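Local coordinates for protein FLUORESCENT IN BLUE LIGHT, chloroplastic (Arabidopsis thaliana, PDB 4YVO), which negatively regulates tetrapyrrole and chlorophyll biosynthesis in chloroplasts, probably by repressing the glutamyl-tRNA reductase HEMA1, and is represented here by its TPR domain, at residues S54-G59 with P88-K93; K60-N65 with Y72-I77; K93-L98 with S116-I121; S101-R104 with E110-Q113; S126-I131 with I159-T164. All blocks are in the same frame, centred on the assembly; numbering follows the deposited sequence. Where two conformers were deposited one is given.

Contacts 1 to 4 are all partly buried, contact 3 lying nearest the centre of the chain, whereas contact 5 is farthest out, at the surface. Contacts 3 and 4 join the same two helices of TPR 2, 88-104 and 108-125, at different levels, and each has an alanine at its closest backbone approach. Contact 2 is the equivalent helix pairing within TPR 1, here built on phenylalanines. Contact 1 instead runs between repeats, from helix 48-64 to helix 88-104, with a salt bridge at its margin. Contact 5 ties the loop before helix 131-144 to the C-terminal helix through an arginine and a water. Central contact 3 is thus aliphatic and surface contact 5 the most polar.

Contact 1: S54-G59 with P88-K93; sequences SKLKTG and PTEEKK
L56 carries almost the whole contact, pushing its two methyl groups against E90 and K93 of the next repeat's first helix. Its buried side chain is the tight part. CD1 comes within 3.2 Å of OE1 of E90, a close van der Waals approach of a methyl to a carboxylate oxygen. The other branch, CD2, lies 4.2 Å from CB of K93, meeting the root of that lysine at roughly a right angle. Behind it, L56 also touches F75 and A78 of helix 68-84, so it sits where three helices converge.

The outer side is looser and polar. E90 starts off along the flank of its helix, but a bend at chi2 (-52°) folds the carboxylate back until OE1 faces L56. OE2 is left to K93, whose chain runs extended beyond CG and leads its ammonium away from L56; NZ reaches the syn lone pair of OE2 at 2.8 Å. This salt bridge joins residues three apart in one helix and skirts the edge of the contact without spanning it. With an alanine in place of E90, K93 NZ would probably lose its ionic mate and CD1 of L56 its carboxylate cover.

The helices belong largely to TPR 1 and TPR 2, so the contact is part of the side-by-side stacking of successive repeats. No hydrogen bond or salt bridge crosses between the segments, which suggests that van der Waals packing of one leucine is the main term between them, while the charges are settled within helix 88-104.

Contact 2: K60-N65 with Y72-I77; sequences KTFLRN and YTEFKI
F75 directs the far end of its ring at helix 60-64, between K60 and L63. Its CZ lies 3.4 Å from the backbone N of K60, an oblique approach, and 3.9 Å from CG of the same residue, which meets the ring edge in its plane. K60 can supply only the start of its chain: CB points away from helix 72-77, and bends at both chi3 and chi4 curl the remainder. On the same ring, CE2 is 4.0 Å from CG of L63, again at the edge; L63 was modelled in two conformers, so the placing of its methyls is less certain.

These segments are the paired helices of TPR 1, packed antiparallel with an angle of 156° between their directions and their axes 9.3 Å apart. F75 is the 24th of the repeat's 34 residues, a position where the TPR consensus favours an aromatic. Its ring goes on to touch L56 of its own repeat and L98 and S101 of the next.

F62 makes the second meeting. CG of E74 abuts the edge of its ring, 3.7 Å from CD2, with the ring and carboxylate planes nearly perpendicular at 87°. E74 reaches this place because its chain turns at chi2 (-62°), which presents the methylene to the phenyl and carries the carboxylate onward to T58 and K55, both partners of OE1.

Contact 3: K93-L98 with S116-I121; sequences KAARGL and SMVLAI
A95 meets M117 and V118 without any ring or other planar group between them. The one flat side-chain group of the two segments, the guanidinium of R96, has neither face nor edge in this contact: its chain leads away from helix 116-121, and a long, weak ion pair links it to E133. What remains is aliphatic. CB of A95 points across the interface and touches CB of M117 at 4.0 Å and CG2 of V118 at 4.1 Å. With CG1 of V118 anti to the backbone N (chi1 177°), it is CG2 that faces helix 93-98, and the same methyl comes within 4.0 Å of the backbone N of R96. The small alanine is consistent with the close approach of the helices, the CA atoms of A95 and V118 being 6.4 Å apart.

This is the antiparallel pair of TPR 2, with axes separated by 8.6 Å and directions 159° apart. Helices of the adjoining repeats flank it. On the side of helix 68-84, A94 rests on A78, and L98 fills in against Y72, F75 and L79; on the other, L119 packs against I131, A134, Y135 and I138 of helix 131-144.

Contact 4: S101-R104 with E110-Q113; sequences SLQR and EAIQ
A chi1 of -70° sets CG of L102 beside its backbone N, and with chi2 at 160° both methyls are delivered to E110 while CB stays on A111. The two branches then divide one residue. CD1 lies against the backbone, 3.7 Å from the carbonyl carbon of E110, and also touches the CB of that glutamate. CD2 looks to the carboxylate, 3.6 Å from OE1. E110 keeps its chain extended beyond CG and crosses L102 at about a right angle, meeting it at the two ends of its chain, CB and the carboxylate OE1.

A111 supplies the other half. Its CB is 3.8 Å from CB of L102, and on the opposite helix Q103 brings its CG equally near, at 3.8 Å. The CA atoms of L102 and A111 are only 5.1 Å apart, a spacing that a small residue permits. A111 is the 20th of the 34 residues of TPR 2, where the TPR consensus places an alanine, and the contact lies close to the turn that joins the two antiparallel helices of that repeat, 88-104 and 108-125.

Q103 touches through its methylene alone; its amide runs on, and OE1 accepts a hydrogen bond from NE2 of H115 in the same helix as A111. Helix 131-144 borders this side, with C141 against both Q103 and A111. On the other side Y72 of helix 68-84 packs on L102, and R104, in one of its two conformers, appears to reach back to the backbone O of L63 in TPR 1.

Contact 5: S126-I131 with I159-T164; sequences SEDSGI and IARLET
I131 covers one face of the R161 guanidinium, the apolar share of the contact; its CD1 is centred on the group, 3.4 Å from CZ. Two conformers were modelled, so this placing is less certain. R161 gets there by an extended chain from CG to NE, CG being anti to the backbone N (chi1 -166°).

Hydrogen bonding is indirect between the segments. Water 1, in the guanidinium plane at its edge, accepts from NH2 of R161 at 2.9 Å and donates to the backbone O of D128 at 2.9 Å. NE of R161 bonds to T132 OG1, in the first turn of the following helix.

Electrostatics add a looser term: OD2 of D128 is 4.0 Å from NH2 of R161, opposite charges too far apart for a salt bridge, with CB of D128 nearer at 3.7 Å. Were R161 a leucine, water 1 and T132 would probably lose their donor and the D128 carboxylate its nearby positive charge.

The loop that turns into helix 131-144 is thus joined to the end of helix 148-162 in TPR 3 by one cation that pairs an apolar face with a hydrated edge, chemistry consistent with its place at the surface.

Contact 1: S54-G59 with P88-K93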
# COMPACT_ATOMS: atom_id res chain seq x y z
N SER A 54 14.89 5.33 -6.30
CA SER A 54 14.46 6.52 -7.02
C SER A 54 12.95 6.54 -7.24
O SER A 54 12.29 7.55 -6.98
CB SER A 54 15.18 6.61 -8.36
OG SER A 54 14.77 7.77 -9.07
N LYS A 55 12.41 5.43 -7.73
CA LYS A 55 10.99 5.35 -8.07
C LYS A 55 10.09 5.49 -6.84
O LYS A 55 9.01 6.08 -6.93
CB LYS A 55 10.67 4.06 -8.82
CG LYS A 55 11.23 4.01 -10.24
CD LYS A 55 10.59 5.07 -11.10
CE LYS A 55 11.19 5.07 -12.50
NZ LYS A 55 11.04 6.40 -13.15
N LEU A 56 10.52 4.94 -5.71
CA LEU A 56 9.75 5.12 -4.48
C LEU A 56 9.74 6.59 -4.06
O LEU A 56 8.70 7.12 -3.66
CB LEU A 56 10.29 4.24 -3.35
CG LEU A 56 10.03 2.74 -3.52
CD1 LEU A 56 10.79 1.96 -2.45
CD2 LEU A 56 8.53 2.42 -3.46
N LYS A 57 10.88 7.26 -4.18
CA LYS A 57 10.98 8.67 -3.82
C LYS A 57 10.10 9.53 -4.73
O LYS A 57 9.33 10.38 -4.26
CB LYS A 57 12.44 9.14 -3.91
N THR A 58 10.19 9.30 -6.04
CA THR A 58 9.44 10.11 -6.98
C THR A 58 7.94 9.83 -6.88
O THR A 58 7.12 10.74 -6.98
CB THR A 58 9.96 9.98 -8.43
OG1 THR A 58 9.92 8.61 -8.83
CG2 THR A 58 11.39 10.48 -8.52
N GLY A 59 7.58 8.56 -6.67
CA GLY A 59 6.19 8.21 -6.42
C GLY A 59 5.62 8.96 -5.22
O GLY A 59 4.52 9.52 -5.29
N PRO A 88 11.12 -8.14 -0.54
CA PRO A 88 9.73 -7.99 -0.09
C PRO A 88 9.49 -6.74 0.75
O PRO A 88 8.37 -6.22 0.77
CB PRO A 88 9.49 -9.26 0.74
CG PRO A 88 10.87 -9.70 1.17
CD PRO A 88 11.75 -9.35 0.01
N THR A 89 10.51 -6.26 1.45
CA THR A 89 10.36 -5.05 2.25
C THR A 89 10.06 -3.86 1.35
O THR A 89 9.16 -3.06 1.61
CB THR A 89 11.62 -4.78 3.09
OG1 THR A 89 11.87 -5.91 3.94
CG2 THR A 89 11.43 -3.54 3.94
N GLU A 90 10.82 -3.74 0.26
CA GLU A 90 10.58 -2.66 -0.69
C GLU A 90 9.31 -2.91 -1.49
O GLU A 90 8.61 -1.96 -1.88
CB GLU A 90 11.79 -2.48 -1.62
CG GLU A 90 13.06 -2.07 -0.89
CD GLU A 90 12.85 -0.86 -0.00
OE1 GLU A 90 12.62 0.24 -0.53
OE2 GLU A 90 12.89 -1.02 1.24
N GLU A 91 8.99 -4.18 -1.73
CA GLU A 91 7.76 -4.53 -2.41
C GLU A 91 6.54 -4.00 -1.66
O GLU A 91 5.60 -3.48 -2.26
CB GLU A 91 7.64 -6.04 -2.60
CG GLU A 91 6.49 -6.45 -3.49
CD GLU A 91 6.35 -7.95 -3.63
OE1 GLU A 91 7.22 -8.69 -3.12
OE2 GLU A 91 5.36 -8.39 -4.26
N LYS A 92 6.57 -4.13 -0.34
CA LYS A 92 5.48 -3.61 0.49
C LYS A 92 5.35 -2.09 0.38
O LYS A 92 4.24 -1.57 0.39
CB LYS A 92 5.64 -4.07 1.95
CG LYS A 92 5.37 -5.57 2.11
CD LYS A 92 5.15 -6.00 3.55
CE LYS A 92 6.32 -5.68 4.44
NZ LYS A 92 6.06 -6.01 5.89
N LYS A 93 6.47 -1.39 0.28
CA LYS A 93 6.42 0.07 0.14
C LYS A 93 5.78 0.45 -1.20
O LYS A 93 4.99 1.40 -1.28
CB LYS A 93 7.82 0.68 0.26
CG LYS A 93 8.50 0.46 1.61
CD LYS A 93 9.87 1.13 1.66
CE LYS A 93 10.65 0.71 2.89
NZ LYS A 93 12.08 1.14 2.82

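Contact 2: K60-N65 with Y72-I77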
# COMPACT_ATOMS: atom_id res chain seq x y z
N LYS A 60 6.36 8.97 -4.12
CA LYS A 60 5.91 9.67 -2.92
C LYS A 60 5.74 11.17 -3.17
O LYS A 60 4.80 11.78 -2.67
CB LYS A 60 6.86 9.42 -1.75
CG LYS A 60 6.81 7.98 -1.24
CD LYS A 60 7.96 7.70 -0.27
CE LYS A 60 7.59 8.07 1.16
NZ LYS A 60 6.84 6.98 1.84
N THR A 61 6.65 11.76 -3.94
CA THR A 61 6.56 13.18 -4.26
C THR A 61 5.32 13.48 -5.10
O THR A 61 4.59 14.43 -4.82
CB THR A 61 7.84 13.67 -4.98
OG1 THR A 61 8.96 13.51 -4.10
CG2 THR A 61 7.71 15.14 -5.36
N PHE A 62 5.07 12.67 -6.12
CA PHE A 62 3.85 12.84 -6.92
C PHE A 62 2.61 12.77 -6.03
O PHE A 62 1.68 13.55 -6.18
CB PHE A 62 3.77 11.79 -8.03
CG PHE A 62 4.61 12.10 -9.24
CD1 PHE A 62 4.55 13.34 -9.85
CD2 PHE A 62 5.46 11.13 -9.77
CE1 PHE A 62 5.33 13.62 -10.98
CE2 PHE A 62 6.24 11.40 -10.88
CZ PHE A 62 6.17 12.64 -11.49
N LEU A 63 2.59 11.81 -5.10
CA LEU A 63 1.47 11.67 -4.17
C LEU A 63 1.28 12.93 -3.33
O LEU A 63 0.16 13.43 -3.20
CB LEU A 63 1.68 10.48 -3.23
CG LEU A 63 1.06 9.13 -3.60
CD1 LEU A 63 1.11 8.23 -2.38
CD2 LEU A 63 -0.37 9.30 -4.09
N ARG A 64 2.38 13.44 -2.77
CA ARG A 64 2.33 14.64 -1.95
C ARG A 64 1.83 15.84 -2.75
O ARG A 64 1.21 16.75 -2.20
CB ARG A 64 3.72 14.98 -1.39
CG ARG A 64 4.21 14.04 -0.30
CD ARG A 64 5.35 14.67 0.49
NE ARG A 64 6.39 15.23 -0.38
CZ ARG A 64 7.40 14.53 -0.88
NH1 ARG A 64 7.50 13.23 -0.60
NH2 ARG A 64 8.30 15.11 -1.66
N ASN A 65 2.09 15.83 -4.05
CA ASN A 65 1.71 16.93 -4.92
C ASN A 65 0.40 16.69 -5.66
O ASN A 65 0.10 17.37 -6.64
CB ASN A 65 2.84 17.23 -5.90
CG ASN A 65 4.05 17.84 -5.23
OD1 ASN A 65 3.93 18.54 -4.22
ND2 ASN A 65 5.23 17.59 -5.79
N TYR A 72 1.20 6.52 -9.43
CA TYR A 72 0.93 5.12 -9.74
C TYR A 72 2.00 4.54 -10.67
O TYR A 72 2.53 3.46 -10.43
CB TYR A 72 -0.47 4.97 -10.35
CG TYR A 72 -0.87 3.55 -10.68
CD1 TYR A 72 -0.43 2.94 -11.86
CD2 TYR A 72 -1.70 2.82 -9.84
CE1 TYR A 72 -0.80 1.65 -12.17
CE2 TYR A 72 -2.08 1.53 -10.15
CZ TYR A 72 -1.62 0.95 -11.32
OH TYR A 72 -1.98 -0.33 -11.66
N THR A 73 2.32 5.29 -11.73
CA THR A 73 3.33 4.85 -12.69
C THR A 73 4.66 4.55 -12.01
O THR A 73 5.29 3.53 -12.29
CB THR A 73 3.53 5.91 -13.78
OG1 THR A 73 2.29 6.12 -14.45
CG2 THR A 73 4.58 5.46 -14.79
N GLU A 74 5.08 5.45 -11.12
CA GLU A 74 6.34 5.27 -10.41
C GLU A 74 6.30 4.05 -9.50
O GLU A 74 7.23 3.24 -9.50
CB GLU A 74 6.69 6.52 -9.60
CG GLU A 74 6.85 7.79 -10.43
CD GLU A 74 7.97 7.70 -11.45
OE1 GLU A 74 9.11 8.08 -11.11
OE2 GLU A 74 7.73 7.25 -12.58
N PHE A 75 5.24 3.94 -8.72
CA PHE A 75 5.13 2.84 -7.76
C PHE A 75 4.99 1.48 -8.46
O PHE A 75 5.42 0.45 -7.94
CB PHE A 75 3.95 3.06 -6.81
CG PHE A 75 4.17 4.13 -5.78
CD1 PHE A 75 5.25 4.06 -4.91
CD2 PHE A 75 3.28 5.19 -5.65
CE1 PHE A 75 5.44 5.04 -3.94
CE2 PHE A 75 3.46 6.16 -4.68
CZ PHE A 75 4.55 6.09 -3.83
N LYS A 76 4.37 1.48 -9.65
CA LYS A 76 4.21 0.24 -10.41
C LYS A 76 5.58 -0.26 -10.88
O LYS A 76 5.84 -1.46 -10.85
CB LYS A 76 3.26 0.45 -11.60
CG LYS A 76 2.72 -0.83 -12.22
CD LYS A 76 1.74 -1.53 -11.27
CE LYS A 76 0.90 -2.62 -11.95
NZ LYS A 76 -0.13 -2.12 -12.94
N ILE A 77 6.44 0.65 -11.31
CA ILE A 77 7.82 0.30 -11.64
C ILE A 77 8.56 -0.20 -10.40
O ILE A 77 9.27 -1.21 -10.46
CB ILE A 77 8.58 1.49 -12.27
CG1 ILE A 77 7.95 1.86 -13.61
CG2 ILE A 77 10.07 1.17 -12.45
CD1 ILE A 77 8.48 3.15 -14.20

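Contact 3: K93-L98 with S116-I121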
# COMPACT_ATOMS: atom_id res chain seq x y z
N LYS A 93 6.47 -1.39 0.28
CA LYS A 93 6.42 0.07 0.14
C LYS A 93 5.78 0.45 -1.20
O LYS A 93 4.99 1.40 -1.28
CB LYS A 93 7.82 0.68 0.26
CG LYS A 93 8.50 0.46 1.61
CD LYS A 93 9.87 1.13 1.66
CE LYS A 93 10.65 0.71 2.89
NZ LYS A 93 12.08 1.14 2.82
N ALA A 94 6.12 -0.29 -2.24
CA ALA A 94 5.55 -0.03 -3.56
C ALA A 94 4.05 -0.33 -3.56
O ALA A 94 3.26 0.45 -4.10
CB ALA A 94 6.27 -0.85 -4.64
N ALA A 95 3.66 -1.44 -2.93
CA ALA A 95 2.26 -1.81 -2.87
C ALA A 95 1.44 -0.78 -2.10
O ALA A 95 0.33 -0.43 -2.51
CB ALA A 95 2.09 -3.20 -2.25
N ARG A 96 1.97 -0.28 -0.98
CA ARG A 96 1.31 0.77 -0.24
C ARG A 96 1.14 2.03 -1.10
O ARG A 96 0.08 2.67 -1.08
CB ARG A 96 2.09 1.12 1.02
CG ARG A 96 1.57 2.37 1.73
CD ARG A 96 2.28 2.61 3.05
NE ARG A 96 3.72 2.63 2.87
CZ ARG A 96 4.59 2.28 3.82
NH1 ARG A 96 4.16 1.90 5.01
NH2 ARG A 96 5.89 2.32 3.57
N GLY A 97 2.18 2.39 -1.83
CA GLY A 97 2.13 3.55 -2.70
C GLY A 97 1.06 3.38 -3.78
O GLY A 97 0.32 4.32 -4.07
N LEU A 98 0.99 2.20 -4.37
CA LEU A 98 -0.06 1.91 -5.35
C LEU A 98 -1.45 2.04 -4.73
O LEU A 98 -2.34 2.68 -5.31
CB LEU A 98 0.13 0.51 -5.94
CG LEU A 98 1.33 0.41 -6.89
CD1 LEU A 98 1.74 -1.04 -7.14
CD2 LEU A 98 1.03 1.12 -8.20
N SER A 116 -3.79 -5.09 0.29
CA SER A 116 -3.85 -6.49 0.72
C SER A 116 -2.52 -7.19 0.49
O SER A 116 -2.17 -8.10 1.23
CB SER A 116 -4.98 -7.24 0.02
OG SER A 116 -6.23 -6.73 0.44
N MET A 117 -1.77 -6.76 -0.52
CA MET A 117 -0.44 -7.32 -0.77
C MET A 117 0.49 -7.04 0.40
O MET A 117 1.33 -7.87 0.74
CB MET A 117 0.19 -6.75 -2.03
CG MET A 117 -0.37 -7.27 -3.31
SD MET A 117 0.54 -6.53 -4.66
CE MET A 117 2.22 -7.00 -4.25
N VAL A 118 0.37 -5.86 1.01
CA VAL A 118 1.18 -5.55 2.18
C VAL A 118 0.94 -6.61 3.25
O VAL A 118 1.88 -7.15 3.83
CB VAL A 118 0.86 -4.14 2.75
CG1 VAL A 118 1.67 -3.90 4.02
CG2 VAL A 118 1.15 -3.07 1.71
N LEU A 119 -0.33 -6.93 3.48
CA LEU A 119 -0.68 -7.95 4.47
C LEU A 119 -0.17 -9.34 4.07
O LEU A 119 0.37 -10.08 4.89
CB LEU A 119 -2.20 -8.01 4.67
CG LEU A 119 -2.83 -6.69 5.15
CD1 LEU A 119 -4.32 -6.88 5.35
CD2 LEU A 119 -2.18 -6.17 6.43
N ALA A 120 -0.34 -9.68 2.80
CA ALA A 120 0.04 -11.01 2.33
C ALA A 120 1.55 -11.23 2.38
O ALA A 120 2.01 -12.27 2.84
CB ALA A 120 -0.49 -11.25 0.92
N ILE A 121 2.32 -10.23 1.94
CA ILE A 121 3.77 -10.33 1.98
C ILE A 121 4.25 -10.42 3.43
O ILE A 121 5.14 -11.20 3.76
CB ILE A 121 4.43 -9.11 1.28
CG1 ILE A 121 4.09 -9.09 -0.22
CG2 ILE A 121 5.94 -9.10 1.49
CD1 ILE A 121 4.28 -7.73 -0.85

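Contact 4: S101-R104 with E110-Q113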
# COMPACT_ATOMS: atom_id res chain seq x y z
N SER A 101 -2.23 5.67 -4.12
CA SER A 101 -2.46 6.34 -5.40
C SER A 101 -3.86 6.03 -5.93
O SER A 101 -4.55 6.90 -6.46
CB SER A 101 -1.43 5.90 -6.44
OG SER A 101 -0.12 6.27 -6.04
N LEU A 102 -4.27 4.78 -5.79
CA LEU A 102 -5.58 4.36 -6.25
C LEU A 102 -6.70 4.95 -5.40
O LEU A 102 -7.75 5.35 -5.93
CB LEU A 102 -5.66 2.83 -6.31
CG LEU A 102 -4.81 2.24 -7.44
CD1 LEU A 102 -4.54 0.77 -7.15
CD2 LEU A 102 -5.50 2.42 -8.78
N GLN A 103 -6.49 5.04 -4.09
CA GLN A 103 -7.44 5.73 -3.22
C GLN A 103 -7.67 7.17 -3.65
O GLN A 103 -8.81 7.64 -3.70
CB GLN A 103 -6.98 5.72 -1.76
CG GLN A 103 -7.17 4.40 -1.07
CD GLN A 103 -6.60 4.43 0.34
OE1 GLN A 103 -5.44 4.08 0.56
NE2 GLN A 103 -7.40 4.91 1.29
N ARG A 104 -6.58 7.88 -3.96
CA ARG A 104 -6.70 9.27 -4.41
C ARG A 104 -7.51 9.39 -5.70
O ARG A 104 -8.12 10.42 -5.96
CB ARG A 104 -5.32 9.89 -4.65
CG ARG A 104 -4.40 9.88 -3.45
CD ARG A 104 -4.76 10.95 -2.44
NE ARG A 104 -3.77 10.98 -1.37
CZ ARG A 104 -2.62 11.65 -1.43
NH1 ARG A 104 -2.32 12.36 -2.51
NH2 ARG A 104 -1.78 11.61 -0.41
N GLU A 110 -9.48 -1.57 -6.52
CA GLU A 110 -8.10 -1.80 -6.94
C GLU A 110 -7.17 -1.47 -5.77
O GLU A 110 -6.18 -2.17 -5.55
CB GLU A 110 -7.74 -0.94 -8.15
CG GLU A 110 -8.44 -1.32 -9.44
CD GLU A 110 -8.03 -0.42 -10.58
OE1 GLU A 110 -6.80 -0.23 -10.77
OE2 GLU A 110 -8.92 0.11 -11.28
N ALA A 111 -7.48 -0.41 -5.03
CA ALA A 111 -6.63 -0.03 -3.90
C ALA A 111 -6.53 -1.16 -2.88
O ALA A 111 -5.44 -1.47 -2.39
CB ALA A 111 -7.16 1.24 -3.24
N ILE A 112 -7.66 -1.80 -2.59
CA ILE A 112 -7.68 -2.93 -1.66
C ILE A 112 -6.77 -4.06 -2.11
O ILE A 112 -6.08 -4.67 -1.30
CB ILE A 112 -9.12 -3.44 -1.40
CG1 ILE A 112 -9.89 -2.39 -0.60
CG2 ILE A 112 -9.11 -4.77 -0.64
CD1 ILE A 112 -11.40 -2.59 -0.63
N GLN A 113 -6.73 -4.31 -3.42
CA GLN A 113 -5.83 -5.33 -3.97
C GLN A 113 -4.38 -5.07 -3.54
O GLN A 113 -3.67 -5.98 -3.12
CB GLN A 113 -5.92 -5.38 -5.50
CG GLN A 113 -4.86 -6.25 -6.15
CD GLN A 113 -4.82 -6.12 -7.67
OE1 GLN A 113 -5.70 -5.51 -8.28
NE2 GLN A 113 -3.79 -6.68 -8.28

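Contact 5: S126-I131 with I159-T164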
# COMPACT_ATOMS: atom_id res chain seq x y z
N SER A 126 6.92 -13.23 7.54
CA SER A 126 6.89 -13.02 8.99
C SER A 126 7.61 -11.73 9.36
O SER A 126 8.50 -11.71 10.22
CB SER A 126 7.49 -14.22 9.72
OG SER A 126 6.80 -15.41 9.38
N GLU A 127 7.22 -10.65 8.70
CA GLU A 127 7.85 -9.36 8.85
C GLU A 127 6.74 -8.32 8.79
O GLU A 127 6.07 -8.17 7.78
CB GLU A 127 8.89 -9.16 7.73
CG GLU A 127 9.80 -7.97 7.93
CD GLU A 127 9.13 -6.67 7.55
OE1 GLU A 127 8.73 -6.53 6.38
OE2 GLU A 127 8.99 -5.80 8.43
N ASP A 128 6.56 -7.60 9.89
CA ASP A 128 5.33 -6.87 10.15
C ASP A 128 5.25 -5.40 9.75
O ASP A 128 4.22 -4.76 9.99
CB ASP A 128 4.99 -6.96 11.64
CG ASP A 128 6.02 -6.26 12.54
OD1 ASP A 128 6.88 -5.48 12.06
OD2 ASP A 128 5.97 -6.50 13.75
N SER A 129 6.32 -4.86 9.15
CA SER A 129 6.33 -3.46 8.72
C SER A 129 5.08 -3.12 7.90
O SER A 129 4.77 -3.83 6.95
CB SER A 129 7.61 -3.10 7.93
OG SER A 129 7.77 -3.82 6.73
N GLY A 130 4.36 -2.08 8.31
CA GLY A 130 3.30 -1.52 7.49
C GLY A 130 1.92 -2.15 7.61
O GLY A 130 0.96 -1.65 7.01
N ILE A 131 1.79 -3.23 8.37
CA ILE A 131 0.46 -3.83 8.39
C ILE A 131 -0.58 -2.99 9.10
O ILE A 131 -1.71 -2.94 8.63
CB ILE A 131 0.39 -5.30 8.80
CG1 ILE A 131 0.61 -5.51 10.30
CG2 ILE A 131 1.34 -6.12 7.98
CD1 ILE A 131 0.14 -6.89 10.73
N ILE A 159 -7.56 -0.45 15.03
CA ILE A 159 -7.56 0.17 16.35
C ILE A 159 -6.91 -0.73 17.40
O ILE A 159 -6.12 -0.26 18.23
CB ILE A 159 -8.99 0.57 16.81
CG1 ILE A 159 -9.60 1.60 15.84
CG2 ILE A 159 -8.98 1.10 18.24
CD1 ILE A 159 -8.84 2.92 15.75
N ALA A 160 -7.22 -2.03 17.37
CA ALA A 160 -6.65 -2.97 18.32
C ALA A 160 -5.13 -2.96 18.21
O ALA A 160 -4.41 -3.03 19.21
CB ALA A 160 -7.19 -4.39 18.07
N ARG A 161 -4.64 -2.87 16.98
CA ARG A 161 -3.21 -2.84 16.76
C ARG A 161 -2.59 -1.52 17.23
O ARG A 161 -1.55 -1.52 17.88
CB ARG A 161 -2.90 -3.14 15.30
CG ARG A 161 -1.48 -3.47 15.04
CD ARG A 161 -1.31 -4.20 13.71
NE ARG A 161 0.10 -4.33 13.40
CZ ARG A 161 0.84 -5.38 13.72
NH1 ARG A 161 0.29 -6.43 14.34
NH2 ARG A 161 2.12 -5.38 13.38
N LEU A 162 -3.23 -0.39 16.92
CA LEU A 162 -2.78 0.92 17.40
C LEU A 162 -2.68 0.98 18.93
O LEU A 162 -1.82 1.65 19.49
CB LEU A 162 -3.71 2.04 16.93
CG LEU A 162 -3.67 2.41 15.44
CD1 LEU A 162 -4.71 3.47 15.16
CD2 LEU A 162 -2.27 2.90 15.04
N GLU A 163 -3.58 0.27 19.60
CA GLU A 163 -3.58 0.23 21.06
C GLU A 163 -2.35 -0.47 21.65
O GLU A 163 -2.06 -0.32 22.84
CB GLU A 163 -4.88 -0.39 21.58
CG GLU A 163 -6.06 0.54 21.39
CD GLU A 163 -7.40 -0.10 21.67
OE1 GLU A 163 -7.47 -1.34 21.73
OE2 GLU A 163 -8.39 0.65 21.82
N THR A 164 -1.64 -1.21 20.80
CA THR A 164 -0.42 -1.92 21.21
C THR A 164 0.85 -1.18 20.76
O THR A 164 1.96 -1.70 20.92
CB THR A 164 -0.39 -3.39 20.69
OG1 THR A 164 -0.26 -3.42 19.27
CG2 THR A 164 -1.63 -4.18 21.13
O HOH W 1 2.60 -3.09 11.68